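Local atomic coordinates of phosphoacetylglucosamine mutase (Aspergillus lentulus, PDB entry 5O9X), a protein that interconverts the 6-phosphate and 1-phosphate of N-acetylglucosamine, probably by way of a bisphosphorylated sugar intermediate. Residues 69-74 against 508-513; 74-79 against 133-138; 215-220 against 252-257; 258-263 against 287-292. The protein carries 1 engineered substitution. All blocks are in the same frame, centred on the assembly; numbering follows the deposited sequence.

Contact 1. Residues 69-74 against 508-513. Engineered in segment 69-74: Ala69 (natural residue Ser). With G16 (1,6-di-O-phosphono-alpha-D-glucopyranose), chain B.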
# COMPACT_ATOMS: atom_id res chain seq x y z
N ALA A 69 -0.27 3.09 -9.47
CA ALA A 69 0.70 2.61 -8.39
C ALA A 69 1.93 1.84 -8.96
O ALA A 69 2.73 2.46 -9.65
CB ALA A 69 -0.07 1.76 -7.40
N HIS A 70 2.05 0.50 -8.77
CA HIS A 70 3.20 -0.25 -9.27
C HIS A 70 3.11 -0.57 -10.78
O HIS A 70 4.13 -1.00 -11.39
CB HIS A 70 3.36 -1.64 -8.53
CG HIS A 70 2.51 -2.73 -9.08
ND1 HIS A 70 1.20 -2.94 -8.66
CD2 HIS A 70 2.74 -3.67 -10.04
CE1 HIS A 70 0.68 -3.96 -9.32
NE2 HIS A 70 1.60 -4.42 -10.16
N ASN A 71 1.91 -0.42 -11.36
CA ASN A 71 1.67 -0.79 -12.80
C ASN A 71 2.54 -0.02 -13.82
O ASN A 71 3.00 1.12 -13.56
CB ASN A 71 0.20 -0.65 -13.22
CG ASN A 71 -0.70 -1.73 -12.56
OD1 ASN A 71 -0.54 -2.04 -11.38
ND2 ASN A 71 -1.66 -2.24 -13.32
N PRO A 72 2.70 -0.63 -15.01
CA PRO A 72 3.49 0.08 -16.05
C PRO A 72 2.78 1.42 -16.39
O PRO A 72 1.55 1.61 -16.12
CB PRO A 72 3.45 -0.91 -17.27
CG PRO A 72 3.28 -2.30 -16.59
CD PRO A 72 2.28 -2.01 -15.47
N ALA A 73 3.56 2.36 -16.94
CA ALA A 73 3.13 3.74 -17.25
C ALA A 73 1.86 3.84 -18.10
O ALA A 73 1.15 4.84 -17.94
CB ALA A 73 4.29 4.50 -17.97
N GLU A 74 1.57 2.85 -18.98
CA GLU A 74 0.41 2.99 -19.88
C GLU A 74 -0.91 2.80 -19.09
O GLU A 74 -2.00 3.11 -19.59
CB GLU A 74 0.44 1.91 -20.99
CG GLU A 74 0.22 0.49 -20.43
CD GLU A 74 0.22 -0.61 -21.51
OE1 GLU A 74 0.16 -0.29 -22.72
OE2 GLU A 74 0.27 -1.79 -21.13
N GLY A 508 -5.53 -9.03 -9.03
CA GLY A 508 -6.61 -8.02 -9.08
C GLY A 508 -6.12 -6.66 -9.45
O GLY A 508 -6.87 -5.65 -9.25
N THR A 509 -4.87 -6.56 -9.95
CA THR A 509 -4.36 -5.24 -10.43
C THR A 509 -3.92 -5.28 -11.92
O THR A 509 -3.77 -4.23 -12.55
CB THR A 509 -3.18 -4.67 -9.59
OG1 THR A 509 -2.04 -5.56 -9.69
CG2 THR A 509 -3.54 -4.47 -8.13
N GLU A 510 -3.61 -6.49 -12.43
CA GLU A 510 -3.15 -6.75 -13.77
C GLU A 510 -3.83 -7.99 -14.30
O GLU A 510 -4.28 -8.83 -13.51
CB GLU A 510 -1.64 -7.09 -13.73
CG GLU A 510 -0.81 -5.94 -13.25
CD GLU A 510 0.64 -6.39 -13.14
OE1 GLU A 510 1.28 -6.33 -12.04
OE2 GLU A 510 1.08 -6.84 -14.20
N ASP A 511 -3.89 -8.10 -15.63
CA ASP A 511 -4.40 -9.30 -16.25
C ASP A 511 -3.33 -10.44 -16.27
O ASP A 511 -2.64 -10.70 -17.28
CB ASP A 511 -4.85 -8.97 -17.68
CG ASP A 511 -5.67 -10.12 -18.28
OD1 ASP A 511 -5.95 -11.12 -17.57
OD2 ASP A 511 -6.03 -10.03 -19.46
N ALA A 512 -3.13 -11.11 -15.13
CA ALA A 512 -2.23 -12.24 -15.05
C ALA A 512 -2.64 -13.11 -13.87
O ALA A 512 -3.44 -12.67 -13.01
CB ALA A 512 -0.82 -11.74 -14.78
N VAL A 513 -2.07 -14.33 -13.85
CA VAL A 513 -2.06 -15.16 -12.67
C VAL A 513 -0.63 -15.08 -12.09
O VAL A 513 0.36 -15.32 -12.83
CB VAL A 513 -2.46 -16.63 -13.00
CG1 VAL A 513 -2.31 -17.57 -11.79
CG2 VAL A 513 -3.96 -16.58 -13.31
C1 G16 B . -1.91 -3.20 -4.87
C2 G16 B . -2.48 -3.43 -3.48
C3 G16 B . -1.56 -4.40 -2.68
C4 G16 B . -1.31 -5.73 -3.37
C5 G16 B . -0.73 -5.43 -4.75
C6 G16 B . -0.69 -6.62 -5.69
O1 G16 B . -0.63 -2.56 -4.75
O2 G16 B . -2.71 -2.20 -2.72
O3 G16 B . -2.11 -4.53 -1.42
O4 G16 B . -0.33 -6.63 -2.68
O5 G16 B . -1.60 -4.56 -5.51
O6 G16 B . -2.09 -7.10 -5.86
P G16 B . -2.38 -8.30 -6.90
O1P G16 B . -1.42 -9.47 -6.59
O2P G16 B . -2.07 -7.78 -8.32
O3P G16 B . -3.89 -8.65 -6.83
P' G16 B . -0.30 -1.10 -5.40
O1X G16 B . -1.58 -0.23 -5.31
O2X G16 B . -0.04 -1.33 -6.93
O3X G16 B . 0.96 -0.60 -4.79
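His70 places CG between its backbone N and carbonyl carbon (chi1 83°), while Glu510 has CG anti to its carbonyl carbon (chi1 -64°), and from there an extended chain carries the carboxylate to the imidazole. His70 NE2 donates to Glu510 OE1 at 2.7 Å in an almost straight bond that lies in the ring plane; the carboxylate receives it on its anti side, somewhat out of its own plane, which is turned 50° from the ring. On the same rim, His70 CE1 comes within 3.2 Å of Thr509 OG1, and His70 ND1 gives its hydrogen to phosphate oxygen O2X of G16 at 2.7 Å. Asn71 runs past Glu510 in the opposite direction, and its ND2 meets Thr509 O at 3.0 Å from above the carbonyl plane; ND2 also bonds to Asp75. Thr509 OG1 holds the sugar's other phosphate at G16 O2P (2.6 Å). Gly508 N holds it at G16 O3P (2.8 Å). Ala69, an engineered residue at a natural serine position, has CB 3.1 Å from G16 O2X. Glu510 is further paired with Arg462 and Arg514. One loop therefore grips each phosphate, and the His-carboxylate bond fixes the imidazole's rotation with ND1 directed at the phosphate beside position 69.

Contact 2. Residues 74-79 against 133-138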
# COMPACT_ATOMS: atom_id res chain seq x y z
N GLU A 74 1.57 2.85 -18.98
CA GLU A 74 0.41 2.99 -19.88
C GLU A 74 -0.91 2.80 -19.09
O GLU A 74 -2.00 3.11 -19.59
CB GLU A 74 0.44 1.91 -20.99
CG GLU A 74 0.22 0.49 -20.43
CD GLU A 74 0.22 -0.61 -21.51
OE1 GLU A 74 0.16 -0.29 -22.72
OE2 GLU A 74 0.27 -1.79 -21.13
N ASP A 75 -0.83 2.30 -17.87
CA ASP A 75 -2.08 2.09 -17.06
C ASP A 75 -2.42 3.34 -16.25
O ASP A 75 -1.58 4.23 -16.00
CB ASP A 75 -1.92 0.93 -16.08
CG ASP A 75 -1.87 -0.45 -16.76
OD1 ASP A 75 -2.16 -0.54 -17.99
OD2 ASP A 75 -1.58 -1.45 -16.07
N ASN A 76 -3.67 3.42 -15.78
CA ASN A 76 -4.02 4.31 -14.71
C ASN A 76 -5.15 3.66 -13.93
O ASN A 76 -5.49 2.46 -14.19
CB ASN A 76 -4.34 5.75 -15.20
CG ASN A 76 -3.89 6.80 -14.17
OD1 ASN A 76 -3.80 6.48 -12.98
ND2 ASN A 76 -3.55 8.06 -14.61
N GLY A 77 -5.66 4.34 -12.93
CA GLY A 77 -6.68 3.72 -12.10
C GLY A 77 -7.20 4.71 -11.13
O GLY A 77 -6.76 5.87 -11.05
N VAL A 78 -8.16 4.28 -10.34
CA VAL A 78 -8.81 5.25 -9.42
C VAL A 78 -9.19 4.51 -8.19
O VAL A 78 -10.00 3.54 -8.29
CB VAL A 78 -10.15 5.84 -9.96
CG1 VAL A 78 -10.40 7.17 -9.34
CG2 VAL A 78 -10.16 6.02 -11.43
N LYS A 79 -8.56 4.93 -7.09
CA LYS A 79 -8.79 4.48 -5.69
C LYS A 79 -9.66 5.40 -4.80
O LYS A 79 -9.33 6.60 -4.66
CB LYS A 79 -7.45 4.43 -5.01
CG LYS A 79 -7.51 3.35 -3.96
CD LYS A 79 -6.18 3.11 -3.31
CE LYS A 79 -5.93 4.15 -2.25
NZ LYS A 79 -4.69 3.74 -1.56
N ASP A 133 -0.95 10.81 -9.46
CA ASP A 133 0.50 10.66 -9.58
C ASP A 133 0.89 11.31 -10.97
O ASP A 133 0.09 12.07 -11.52
CB ASP A 133 0.93 9.16 -9.44
CG ASP A 133 0.42 8.29 -10.58
OD1 ASP A 133 -0.14 8.83 -11.58
OD2 ASP A 133 0.59 7.02 -10.48
N THR A 134 2.08 11.00 -11.50
CA THR A 134 2.64 11.71 -12.63
C THR A 134 2.20 11.16 -14.00
O THR A 134 2.71 11.64 -15.02
CB THR A 134 4.19 11.74 -12.58
OG1 THR A 134 4.69 10.38 -12.48
CG2 THR A 134 4.68 12.61 -11.38
N ARG A 135 1.33 10.12 -13.99
CA ARG A 135 1.05 9.37 -15.20
C ARG A 135 0.48 10.33 -16.31
O ARG A 135 -0.18 11.30 -15.99
CB ARG A 135 0.05 8.24 -14.94
CG ARG A 135 0.68 6.99 -14.20
CD ARG A 135 -0.40 6.11 -13.58
NE ARG A 135 0.38 5.20 -12.69
CZ ARG A 135 0.96 4.09 -13.15
NH1 ARG A 135 0.75 3.64 -14.43
NH2 ARG A 135 1.75 3.37 -12.34
N ALA A 136 0.75 10.02 -17.57
CA ALA A 136 0.43 10.97 -18.66
C ALA A 136 -1.07 11.20 -18.76
O ALA A 136 -1.53 12.35 -19.05
CB ALA A 136 0.92 10.42 -19.95
N SER A 137 -1.83 10.15 -18.52
CA SER A 137 -3.31 10.25 -18.57
C SER A 137 -3.97 10.93 -17.41
O SER A 137 -5.21 11.11 -17.42
CB SER A 137 -3.95 8.84 -18.66
OG SER A 137 -3.51 8.01 -17.57
N GLY A 138 -3.24 11.28 -16.35
CA GLY A 138 -3.93 11.78 -15.17
C GLY A 138 -4.73 13.07 -15.33
O GLY A 138 -5.83 13.23 -14.76
O HOH W 1 -1.33 6.73 -18.09
O HOH W 2 -2.45 9.84 -12.75
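Arg135 reaches from its loop across the start of strand 75-81, meeting Asp75 and Asn76 along its length. Its CB lies 3.6 Å from Asn76 ND2. CG passes Asp75 O more loosely, and Arg135 CD, anti to CA (chi2 162°), lies 3.3 Å from Asp75 O and also borders Asn76 OD1. NE turns back to its own loop: it donates in the guanidinium plane to the syn lone pair of Asp133 OD2 at 2.9 Å, completing a salt bridge. NH1 bonds to Asp75 O, also at 2.9 Å, approaching from above the carbonyl plane with a bent N-H...O angle of 147°. Beyond the contact, NH1 is shared with Pro72 O, and NH2 binds Asn71 O, its strongest partner.

Asn76 makes the second link. Its ND2 donates to Ser137 OG at 3.0 Å, with the hydroxyl close to the amide plane, while OD1 accepts from Gly77 N. A water joins Ser137 OG (2.6 Å) to Asp75 O. The receiving loop is itself ordered by an Asx turn, in which Asp133 OD1 takes the N-H of Arg135, and by a type I turn from Arg135 to Gly138 that leads into helix 138-151. This is the strand-to-helix loop at the end of an inner strand of an alpha/beta/alpha domain, here tied to the strand that follows the loop 69-74.

Contact 3. Residues 215-220 against 252-257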
# COMPACT_ATOMS: atom_id res chain seq x y z
N ASP A 215 15.90 4.97 -4.53
CA ASP A 215 15.35 4.89 -5.91
C ASP A 215 13.90 5.26 -5.85
O ASP A 215 13.09 4.56 -5.22
CB ASP A 215 15.56 3.45 -6.40
CG ASP A 215 14.61 3.01 -7.50
OD1 ASP A 215 14.17 3.87 -8.30
OD2 ASP A 215 14.33 1.75 -7.55
N CYS A 216 13.52 6.32 -6.57
CA CYS A 216 12.17 6.88 -6.43
C CYS A 216 11.28 6.56 -7.66
O CYS A 216 10.20 7.20 -7.89
CB CYS A 216 12.18 8.39 -6.14
SG CYS A 216 12.93 8.79 -4.54
N ALA A 217 11.71 5.51 -8.37
CA ALA A 217 10.85 4.89 -9.40
C ALA A 217 10.47 5.84 -10.54
O ALA A 217 9.52 5.56 -11.34
CB ALA A 217 9.57 4.23 -8.73
N ASN A 218 11.20 6.96 -10.63
CA ASN A 218 10.86 8.11 -11.59
C ASN A 218 9.42 8.60 -11.39
O ASN A 218 8.74 9.01 -12.36
CB ASN A 218 11.07 7.69 -13.05
CG ASN A 218 12.51 7.28 -13.32
OD1 ASN A 218 12.81 6.11 -13.82
ND2 ASN A 218 13.40 8.15 -12.95
N GLY A 219 8.92 8.48 -10.13
CA GLY A 219 7.55 8.91 -9.80
C GLY A 219 7.49 10.11 -8.88
O GLY A 219 8.53 10.65 -8.48
N VAL A 220 6.25 10.43 -8.46
CA VAL A 220 5.91 11.57 -7.63
C VAL A 220 6.66 11.48 -6.27
O VAL A 220 6.99 12.51 -5.71
CB VAL A 220 4.38 11.64 -7.36
CG1 VAL A 220 3.83 10.40 -6.65
CG2 VAL A 220 4.04 12.98 -6.74
N SER A 252 9.44 6.52 -18.20
CA SER A 252 10.38 6.10 -17.12
C SER A 252 9.75 5.57 -15.83
O SER A 252 10.49 5.02 -15.02
CB SER A 252 11.27 7.30 -16.74
OG SER A 252 12.10 7.53 -17.87
N LEU A 253 8.44 5.77 -15.65
CA LEU A 253 7.78 5.51 -14.39
C LEU A 253 7.81 3.99 -14.15
O LEU A 253 7.33 3.22 -15.00
CB LEU A 253 6.33 5.99 -14.47
CG LEU A 253 5.56 5.81 -13.12
CD1 LEU A 253 6.15 6.69 -11.99
CD2 LEU A 253 4.08 6.15 -13.36
N ASN A 254 8.33 3.55 -12.99
CA ASN A 254 8.43 2.08 -12.66
C ASN A 254 9.23 1.27 -13.70
O ASN A 254 9.03 0.05 -13.85
CB ASN A 254 7.01 1.43 -12.47
CG ASN A 254 6.24 2.06 -11.31
OD1 ASN A 254 6.81 2.34 -10.22
ND2 ASN A 254 4.89 2.22 -11.48
N PHE A 255 10.13 1.94 -14.42
CA PHE A 255 10.73 1.28 -15.59
C PHE A 255 12.12 0.90 -15.27
O PHE A 255 12.93 1.77 -15.05
CB PHE A 255 10.63 2.14 -16.91
CG PHE A 255 11.33 1.47 -18.09
CD1 PHE A 255 10.71 0.41 -18.78
CD2 PHE A 255 12.62 1.87 -18.46
CE1 PHE A 255 11.39 -0.22 -19.85
CE2 PHE A 255 13.30 1.24 -19.49
CZ PHE A 255 12.69 0.18 -20.17
N GLU A 256 12.39 -0.40 -15.16
CA GLU A 256 13.72 -0.88 -14.73
C GLU A 256 14.20 -0.31 -13.38
O GLU A 256 15.43 -0.21 -13.10
CB GLU A 256 14.75 -0.72 -15.83
CG GLU A 256 14.22 -1.38 -17.11
CD GLU A 256 15.31 -1.57 -18.16
OE1 GLU A 256 16.25 -0.77 -18.21
OE2 GLU A 256 15.21 -2.51 -18.94
N CYS A 257 13.23 0.07 -12.55
CA CYS A 257 13.55 0.57 -11.19
C CYS A 257 12.22 0.61 -10.41
O CYS A 257 11.13 0.36 -11.00
CB CYS A 257 14.20 1.98 -11.18
SG CYS A 257 13.13 3.28 -11.88
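Cys257 points its CB at the carboxylate of Asp215, whose two oxygens both face that carbon, OD1 at 3.4 Å and OD2 at 3.6 Å. Cys257 SG, between the backbone N and carbonyl carbon (chi1 62°), lies 3.7 Å from Ala217 CA and still borders Asp215 OD1. Asp215 OD1 meanwhile accepts from Ala217 N in an Asx turn, approached from above the carboxylate plane, and OD2 is held by Ser282 and by Gly258 N.

Leu253 and Asn254 both send CB away from the facing loop, yet the ends of their side chains come back to it. In Leu253 the branch carbon CD1 reaches Gly219 CA at 3.4 Å, a close fit against a residue that has no side chain. Asn254 brings OD1 to 3.7 Å from Ala217 CB, whereas its ND2 serves Ala69 O and Asn71 O of the loop 69-74 in domain I. Between these side chains the backbones join directly: Asn254 N donates to Ala217 O at 2.9 Å, and Leu253 CA adds a CA-H...O contact to the same oxygen. Asn218 CB lies 3.4 Å from Ser252 O.

A type I' turn from Cys216 to Gly219 thus fits against a type II turn from Ser252 to Phe255. The two loops follow adjacent parallel strands, 212-215 and 240-243, which helix 221-231 connects as a beta-alpha-beta unit; both lie at the C-terminal ends of these strands, where alpha/beta folds commonly place their binding sites.

Contact 4. Residues 258-263 against 287-292. Unlike the reference sequence in segment 287-292: Leu291 (reference Val). With G16 (1,6-di-O-phosphono-alpha-D-glucopyranose), chain B.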
# COMPACT_ATOMS: atom_id res chain seq x y z
N GLY A 258 12.31 0.93 -9.12
CA GLY A 258 11.07 0.98 -8.28
C GLY A 258 10.98 -0.35 -7.49
O GLY A 258 11.55 -1.35 -7.88
N ALA A 259 10.20 -0.34 -6.42
CA ALA A 259 10.13 -1.48 -5.45
C ALA A 259 9.62 -2.68 -6.19
O ALA A 259 9.98 -3.77 -5.87
CB ALA A 259 9.14 -1.14 -4.32
N ASP A 260 8.69 -2.51 -7.13
CA ASP A 260 8.12 -3.75 -7.76
C ASP A 260 9.16 -4.50 -8.66
O ASP A 260 9.32 -5.72 -8.64
CB ASP A 260 6.88 -3.39 -8.62
CG ASP A 260 6.30 -4.64 -9.26
OD1 ASP A 260 5.85 -5.54 -8.51
OD2 ASP A 260 6.37 -4.75 -10.53
N TYR A 261 9.98 -3.71 -9.37
CA TYR A 261 11.07 -4.26 -10.13
C TYR A 261 12.05 -5.01 -9.17
O TYR A 261 12.41 -6.17 -9.42
CB TYR A 261 11.83 -3.13 -10.93
CG TYR A 261 13.07 -3.70 -11.68
CD1 TYR A 261 12.98 -4.07 -13.05
CD2 TYR A 261 14.28 -3.85 -11.02
CE1 TYR A 261 14.09 -4.57 -13.76
CE2 TYR A 261 15.36 -4.42 -11.69
CZ TYR A 261 15.25 -4.73 -13.07
OH TYR A 261 16.35 -5.26 -13.69
N VAL A 262 12.47 -4.36 -8.07
CA VAL A 262 13.46 -4.96 -7.19
C VAL A 262 12.92 -6.27 -6.58
O VAL A 262 13.62 -7.29 -6.52
CB VAL A 262 13.88 -3.92 -6.14
CG1 VAL A 262 14.81 -4.54 -5.08
CG2 VAL A 262 14.71 -2.79 -6.84
N LYS A 263 11.70 -6.20 -6.06
CA LYS A 263 11.10 -7.39 -5.42
C LYS A 263 10.85 -8.56 -6.40
O LYS A 263 11.13 -9.72 -6.04
CB LYS A 263 9.80 -6.93 -4.76
CG LYS A 263 8.95 -8.11 -4.16
CD LYS A 263 9.63 -8.81 -2.96
CE LYS A 263 8.83 -10.02 -2.51
NZ LYS A 263 9.63 -10.83 -1.52
N ALA A 287 4.63 6.02 -4.45
CA ALA A 287 5.30 6.02 -3.14
C ALA A 287 4.42 5.36 -2.03
O ALA A 287 4.29 5.87 -0.91
CB ALA A 287 5.74 7.43 -2.72
N ASP A 288 3.86 4.19 -2.37
CA ASP A 288 3.17 3.50 -1.35
C ASP A 288 3.68 2.08 -1.09
O ASP A 288 3.01 1.25 -0.44
CB ASP A 288 1.67 3.54 -1.64
CG ASP A 288 0.86 3.51 -0.33
OD1 ASP A 288 1.41 3.87 0.76
OD2 ASP A 288 -0.24 3.04 -0.40
N ARG A 289 4.88 1.81 -1.59
CA ARG A 289 5.64 0.59 -1.25
C ARG A 289 7.06 1.03 -0.99
O ARG A 289 7.57 1.92 -1.70
CB ARG A 289 5.70 -0.37 -2.45
CG ARG A 289 4.35 -0.96 -2.82
CD ARG A 289 4.60 -1.94 -3.98
NE ARG A 289 3.31 -2.42 -4.53
CZ ARG A 289 3.22 -3.43 -5.39
NH1 ARG A 289 4.32 -4.03 -5.81
NH2 ARG A 289 2.06 -3.79 -5.90
N ILE A 290 7.73 0.35 -0.04
CA ILE A 290 9.19 0.53 0.07
C ILE A 290 9.84 -0.84 0.33
O ILE A 290 9.32 -1.61 1.13
CB ILE A 290 9.56 1.51 1.16
CG1 ILE A 290 11.10 1.73 1.19
CG2 ILE A 290 8.90 1.17 2.50
CD1 ILE A 290 11.49 2.95 1.97
N LEU A 291 10.92 -1.13 -0.37
CA LEU A 291 11.92 -2.05 0.22
C LEU A 291 13.30 -1.65 0.25
O LEU A 291 13.66 -0.72 -0.41
CB LEU A 291 11.94 -3.39 -0.33
CG LEU A 291 11.71 -3.91 -1.61
CD1 LEU A 291 10.25 -4.05 -1.14
CD2 LEU A 291 12.22 -2.89 -2.61
N TYR A 292 14.07 -2.38 1.03
CA TYR A 292 15.46 -2.04 1.26
C TYR A 292 16.31 -3.12 0.65
O TYR A 292 15.83 -4.25 0.48
CB TYR A 292 15.70 -2.06 2.84
CG TYR A 292 15.62 -0.64 3.46
CD1 TYR A 292 14.34 -0.04 3.69
CD2 TYR A 292 16.80 0.07 3.76
CE1 TYR A 292 14.23 1.26 4.24
CE2 TYR A 292 16.73 1.37 4.37
CZ TYR A 292 15.44 1.96 4.58
OH TYR A 292 15.31 3.19 5.20
C1 G16 B . -1.91 -3.20 -4.87
C2 G16 B . -2.48 -3.43 -3.48
C3 G16 B . -1.56 -4.40 -2.68
C4 G16 B . -1.31 -5.73 -3.37
C5 G16 B . -0.73 -5.43 -4.75
C6 G16 B . -0.69 -6.62 -5.69
O1 G16 B . -0.63 -2.56 -4.75
O2 G16 B . -2.71 -2.20 -2.72
O3 G16 B . -2.11 -4.53 -1.42
O4 G16 B . -0.33 -6.63 -2.68
O5 G16 B . -1.60 -4.56 -5.51
O6 G16 B . -2.09 -7.10 -5.86
P G16 B . -2.38 -8.30 -6.90
O1P G16 B . -1.42 -9.47 -6.59
O2P G16 B . -2.07 -7.78 -8.32
O3P G16 B . -3.89 -8.65 -6.83
P' G16 B . -0.30 -1.10 -5.40
O1X G16 B . -1.58 -0.23 -5.31
O2X G16 B . -0.04 -1.33 -6.93
O3X G16 B . 0.96 -0.60 -4.79
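Ala259, Val262 and Leu291 form a small apolar helix-on-sheet contact in domain II, where the first turn of helix 259-265 lies over strand 290-295; beside it, Arg289, flanked by Asp260, extends the contact to the ligand. Leu291, which departs from the reference sequence, inserts CD2 between helix residues, 3.8 Å from Ala259 CA and 3.9 Å from Val262 CG1. Its torsions are irregular, so the fine placement of this branch deserves caution. Ala259 CB also rests on Arg289 CB at 4.0 Å. The helix starts just after Gly258, at the N-cap.

From the strand side, Arg289 runs out extended, with CD anti to CA (chi2 -177°), alongside Asp260 and pointing the same way. Its NH1 makes a weak, long salt bridge of 3.5 Å to Asp260 OD1, the carboxylate plane standing 76° from the guanidinium. The other nitrogens serve G16: Arg289 NE donates to phosphate oxygen O3X at 3.0 Å, and NH2 to the bridging ester oxygen O1 at 3.2 Å, nearly straight and in the guanidinium plane. The guanidinium thus has an acid beside one nitrogen, at long range, and spans a phosphate and its ester oxygen with the other two. Such a grip would be expected to offset negative charge on the phosphate and on O1, the oxygen joining it to the sugar.

Contact 1 closes by far the longest loop, bringing residues 69-74 of domain I to residues 508-513 of the C-terminal domain. The other three contacts fall within that span, one after another and without crossing. Contact 2 begins at Glu74, which it shares with contact 1, and closes within domain I at residues 133-138. Contact 3 then pairs two loops of domain II and leans on the 69-74 loop of contact 1. Contact 4 follows directly, closing a short loop that brings helix 259-265 onto strand 290-295 within the same domain. Contacts 1 and 4 both touch G16, so three domains converge on the sugar bisphosphate.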